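Local coordinates for DNA processing protein DprA (Streptococcus pneumoniae, PDB 3UQZ) that binds single-stranded DNA cooperatively, protects it from nucleases and helps load the RecA recombinase onto it during natural transformation, at residues Y9-K13 with S14-N18; F57-D61 with A62-K66. All coordinates share one frame; numbering follows the deposited sequence.

Interaction 1: residues Y9-K13 with S14-N18; sequences YKLKK and SGLTN
The carbonyl oxygen of Leu-11 receives two backbone N-H groups from the chain that turns past it. Leu-16 N lies 3.0 Å from Leu-11 O and makes the straighter bond of the two; Ser-14 N, 3.2 Å from the same Leu-11 O, makes a bent and weak one. Together with the bond from Gly-15 N to Lys-12 O, the Leu-16 bond gives the nested pair of a Schellman motif, here ending the first helix of the sterile alpha motif domain. Gly-15, the first residue to leave helical angles, has a positive phi (111°) and makes the reversal. The apolar contact that accompanies such a C-cap is present too: Leu-11 and Leu-16 run side by side in the same direction, their CD2 methyls 4.0 Å apart, with Phe-52 and Ile-21 of neighbouring helices against them. Lys-12 and Asn-18 also lie alongside each other, but Asn-18 OD1 is bonded to Val-93 N, so this amide ties the start of helix 18-28 to a later part of the chain. Next to Asn-18, Thr-17 is the N-cap of that helix. On the Lys-10 side of the turn, Ser-14 folds its hydroxyl back beside its own backbone N (chi1 -55°) and donates it to Lys-10 O; Ser-14 OG sits 2.7 Å from Lys-10 O, tilted 32° from the carbonyl plane.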
loop_
_atom_site.group_PDB
_atom_site.type_symbol
_atom_site.label_atom_id
_atom_site.label_comp_id
_atom_site.label_asym_id
_atom_site.label_seq_id
_atom_site.Cartn_x
_atom_site.Cartn_y
_atom_site.Cartn_z
ATOM N N TYR A 9 2.227 44.173 -3.961
ATOM C CA TYR A 9 2.344 43.917 -5.399
ATOM C C TYR A 9 3.470 44.748 -6.004
ATOM O O TYR A 9 4.282 44.202 -6.757
ATOM C CB TYR A 9 1.011 44.197 -6.120
ATOM C CG TYR A 9 0.988 43.750 -7.567
ATOM C CD1 TYR A 9 1.303 42.440 -7.918
ATOM C CD2 TYR A 9 0.625 44.631 -8.586
ATOM C CE1 TYR A 9 1.285 42.023 -9.250
ATOM C CE2 TYR A 9 0.595 44.222 -9.920
ATOM C CZ TYR A 9 0.927 42.916 -10.244
ATOM O OH TYR A 9 0.902 42.501 -11.551
ATOM N N LYS A 10 3.543 46.060 -5.640
ATOM C CA LYS A 10 4.590 46.978 -6.101
ATOM C C LYS A 10 6.002 46.503 -5.682
ATOM O O LYS A 10 6.941 46.658 -6.468
ATOM C CB LYS A 10 4.303 48.417 -5.651
ATOM C CG LYS A 10 5.073 49.472 -6.432
ATOM C CD LYS A 10 4.686 50.875 -6.013
ATOM C CE LYS A 10 5.592 51.907 -6.638
ATOM N NZ LYS A 10 5.312 53.259 -6.110
ATOM N N LEU A 11 6.139 45.882 -4.482
ATOM C CA LEU A 11 7.414 45.325 -3.991
ATOM C C LEU A 11 7.839 44.099 -4.809
ATOM O O LEU A 11 9.019 43.944 -5.105
ATOM C CB LEU A 11 7.358 44.985 -2.485
ATOM C CG LEU A 11 7.206 46.154 -1.496
ATOM C CD1 LEU A 11 7.026 45.647 -0.095
ATOM C CD2 LEU A 11 8.403 47.072 -1.526
ATOM N N LYS A 12 6.870 43.247 -5.198
ATOM C CA LYS A 12 7.094 42.071 -6.048
ATOM C C LYS A 12 7.578 42.545 -7.429
ATOM O O LYS A 12 8.528 41.985 -7.972
ATOM C CB LYS A 12 5.802 41.240 -6.194
ATOM C CG LYS A 12 5.727 40.059 -5.236
ATOM C CD LYS A 12 4.481 39.208 -5.398
ATOM C CE LYS A 12 4.733 37.820 -4.858
ATOM N NZ LYS A 12 3.475 37.116 -4.544
ATOM N N LYS A 13 6.963 43.624 -7.955
ATOM C CA LYS A 13 7.307 44.250 -9.235
ATOM C C LYS A 13 8.660 44.977 -9.218
ATOM O O LYS A 13 9.235 45.214 -10.281
ATOM C CB LYS A 13 6.186 45.202 -9.682
ATOM C CG LYS A 13 4.957 44.471 -10.189
ATOM C CD LYS A 13 5.031 44.253 -11.693
ATOM C CE LYS A 13 4.143 43.129 -12.130
ATOM N NZ LYS A 13 4.254 42.897 -13.590
ATOM N N SER A 14 9.164 45.326 -8.022
ATOM C CA SER A 14 10.442 46.015 -7.854
ATOM C C SER A 14 11.591 45.015 -7.737
ATOM O O SER A 14 12.754 45.419 -7.716
ATOM C CB SER A 14 10.397 46.929 -6.637
ATOM O OG SER A 14 9.314 47.843 -6.709
ATOM N N GLY A 15 11.256 43.724 -7.658
ATOM C CA GLY A 15 12.226 42.640 -7.605
ATOM C C GLY A 15 12.333 41.874 -6.305
ATOM O O GLY A 15 13.220 41.027 -6.174
ATOM N N LEU A 16 11.443 42.142 -5.337
ATOM C CA LEU A 16 11.478 41.443 -4.054
ATOM C C LEU A 16 10.781 40.088 -4.153
ATOM O O LEU A 16 9.695 39.993 -4.735
ATOM C CB LEU A 16 10.860 42.320 -2.949
ATOM C CG LEU A 16 11.823 43.003 -1.948
ATOM C CD1 LEU A 16 13.079 43.550 -2.625
ATOM C CD2 LEU A 16 11.108 44.093 -1.151
ATOM N N THR A 17 11.426 39.031 -3.617
ATOM C CA THR A 17 10.861 37.677 -3.607
ATOM C C THR A 17 9.817 37.591 -2.502
ATOM O O THR A 17 9.830 38.403 -1.573
ATOM C CB THR A 17 11.935 36.594 -3.389
ATOM O OG1 THR A 17 12.468 36.719 -2.075
ATOM C CG2 THR A 17 13.030 36.623 -4.426
ATOM N N ASN A 18 8.939 36.582 -2.586
ATOM C CA ASN A 18 7.906 36.320 -1.588
ATOM C C ASN A 18 8.508 36.178 -0.188
ATOM O O ASN A 18 7.966 36.748 0.758
ATOM C CB ASN A 18 7.145 35.070 -1.962
ATOM C CG ASN A 18 5.909 34.894 -1.159
ATOM O OD1 ASN A 18 4.850 35.390 -1.534
ATOM N ND2 ASN A 18 6.021 34.196 -0.031
#

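Interaction 2: residues F57-D61 with A62-K66; sequences FQIDD and AHLSK
Ile-59 and Leu-64 form the packed side of this turn, the CG2 methyl of Ile-59 meeting CD2 of Leu-64 at 3.8 Å with the two side chains at an oblique angle. Leu-64 is buried and also touches Tyr-6, Lys-10 and Lys-13 of helix 5-13. The backbone N of Leu-64 donates to Asp-60 O at 3.0 Å, almost straight (165° at the hydrogen). One residue on, Ser-65 N makes the next such bond, to Asp-61 O at 2.9 Å, more bent and tilted from the carbonyl plane. These are first-turn bonds of helix 61-69, whose N-cap is Asp-60, within the sterile alpha motif domain. The capping itself belongs to the exposed side and is slack: with CG anti to the backbone N (chi1 172°), the carboxylate bends over the helix start, yet Asp-60 OD1 accepts only a weak bond from Ala-62 N, 3.4 Å away. Its other oxygen, OD2, lies by CB of His-63, while the imidazole itself stays apart from the carboxylate; Asp-60 OD2 and His-63 ND1 are 5.2 Å apart. The carboxylate of Asp-61 is engaged by helix 5-13 instead, its OD1 pairing with Lys-10 and accepting a hydrogen bond from Tyr-6 OH.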
loop_
_atom_site.group_PDB
_atom_site.type_symbol
_atom_site.label_atom_id
_atom_site.label_comp_id
_atom_site.label_asym_id
_atom_site.label_seq_id
_atom_site.Cartn_x
_atom_site.Cartn_y
_atom_site.Cartn_z
ATOM N N PHE A 57 11.129 53.281 -7.680
ATOM C CA PHE A 57 10.914 54.654 -8.141
ATOM C C PHE A 57 10.554 54.767 -9.616
ATOM O O PHE A 57 9.789 55.670 -9.973
ATOM C CB PHE A 57 12.106 55.555 -7.787
ATOM C CG PHE A 57 12.253 55.804 -6.306
ATOM C CD1 PHE A 57 11.207 56.342 -5.562
ATOM C CD2 PHE A 57 13.442 55.526 -5.655
ATOM C CE1 PHE A 57 11.340 56.552 -4.189
ATOM C CE2 PHE A 57 13.564 55.722 -4.278
ATOM C CZ PHE A 57 12.532 56.274 -3.566
ATOM N N GLN A 58 11.065 53.842 -10.462
ATOM C CA GLN A 58 10.783 53.835 -11.901
ATOM C C GLN A 58 9.371 53.353 -12.246
ATOM O O GLN A 58 8.914 53.564 -13.372
ATOM C CB GLN A 58 11.857 53.060 -12.676
ATOM C CG GLN A 58 13.203 53.791 -12.704
ATOM C CD GLN A 58 14.374 52.910 -13.046
ATOM O OE1 GLN A 58 14.276 51.679 -13.141
ATOM N NE2 GLN A 58 15.529 53.534 -13.229
ATOM N N ILE A 59 8.672 52.729 -11.279
ATOM C CA ILE A 59 7.317 52.205 -11.472
ATOM C C ILE A 59 6.285 53.308 -11.704
ATOM O O ILE A 59 6.164 54.224 -10.890
ATOM C CB ILE A 59 6.915 51.202 -10.338
ATOM C CG1 ILE A 59 7.631 49.843 -10.525
ATOM C CG2 ILE A 59 5.392 51.007 -10.255
ATOM C CD1 ILE A 59 7.704 48.982 -9.310
ATOM N N ASP A 60 5.546 53.205 -12.821
ATOM C CA ASP A 60 4.455 54.113 -13.164
ATOM C C ASP A 60 3.229 53.628 -12.377
ATOM O O ASP A 60 2.571 52.663 -12.779
ATOM C CB ASP A 60 4.198 54.112 -14.694
ATOM C CG ASP A 60 2.969 54.875 -15.195
ATOM O OD1 ASP A 60 2.422 55.707 -14.431
ATOM O OD2 ASP A 60 2.579 54.668 -16.369
ATOM N N ASP A 61 2.957 54.278 -11.234
ATOM C CA ASP A 61 1.851 53.966 -10.325
ATOM C C ASP A 61 0.474 53.912 -10.984
ATOM O O ASP A 61 -0.349 53.091 -10.586
ATOM C CB ASP A 61 1.834 54.927 -9.133
ATOM C CG ASP A 61 2.980 54.713 -8.174
ATOM O OD1 ASP A 61 2.875 53.813 -7.320
ATOM O OD2 ASP A 61 3.986 55.446 -8.277
ATOM N N ALA A 62 0.228 54.768 -11.982
ATOM C CA ALA A 62 -1.041 54.818 -12.703
ATOM C C ALA A 62 -1.264 53.540 -13.529
ATOM O O ALA A 62 -2.356 52.966 -13.477
ATOM C CB ALA A 62 -1.086 56.046 -13.598
ATOM N N HIS A 63 -0.221 53.089 -14.263
ATOM C CA HIS A 63 -0.244 51.876 -15.081
ATOM C C HIS A 63 -0.362 50.616 -14.204
ATOM O O HIS A 63 -1.139 49.717 -14.539
ATOM C CB HIS A 63 1.005 51.811 -15.980
ATOM C CG HIS A 63 1.117 50.546 -16.777
ATOM N ND1 HIS A 63 1.900 49.483 -16.343
ATOM C CD2 HIS A 63 0.521 50.202 -17.944
ATOM C CE1 HIS A 63 1.765 48.538 -17.262
ATOM N NE2 HIS A 63 0.943 48.922 -18.243
ATOM N N LEU A 64 0.408 50.561 -13.085
ATOM C CA LEU A 64 0.422 49.439 -12.149
ATOM C C LEU A 64 -0.872 49.313 -11.361
ATOM O O LEU A 64 -1.295 48.188 -11.088
ATOM C CB LEU A 64 1.638 49.487 -11.211
ATOM C CG LEU A 64 1.917 48.212 -10.396
ATOM C CD1 LEU A 64 2.572 47.150 -11.235
ATOM C CD2 LEU A 64 2.778 48.499 -9.201
ATOM N N SER A 65 -1.503 50.446 -10.996
ATOM C CA SER A 65 -2.765 50.433 -10.253
ATOM C C SER A 65 -3.900 49.841 -11.093
ATOM O O SER A 65 -4.774 49.161 -10.555
ATOM C CB SER A 65 -3.121 51.826 -9.752
ATOM O OG SER A 65 -4.153 51.759 -8.781
ATOM N N LYS A 66 -3.860 50.063 -12.416
ATOM C CA LYS A 66 -4.838 49.524 -13.357
ATOM C C LYS A 66 -4.668 47.989 -13.429
ATOM O O LYS A 66 -5.659 47.263 -13.361
ATOM C CB LYS A 66 -4.654 50.179 -14.737
ATOM C CG LYS A 66 -5.817 49.963 -15.689
ATOM C CD LYS A 66 -5.463 50.499 -17.055
ATOM C CE LYS A 66 -6.176 49.750 -18.153
ATOM N NZ LYS A 66 -5.751 50.209 -19.502
#

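From the N terminus, helix 5-13 ends in the turn of interaction 1, which passes the chain to helix 18-28; helices 37-43 and 49-58 follow before interaction 2 joins the last of these to helix 61-69. The two local closures stand in series, neither nested nor crossed, with centres about 13 Å apart. Spatially they meet: Lys-10 NZ forms a salt bridge to Asp-61 OD1 at 2.8 Å, Lys-10 CG packs on Leu-64 CD2 at 3.7 Å, Lys-10 CE on Ile-59 CG2 at 3.7 Å, and Ser-14 OG lies near Ile-59 CD1. The first helix is thus tied to the start of helix 61-69 within the sterile alpha motif domain.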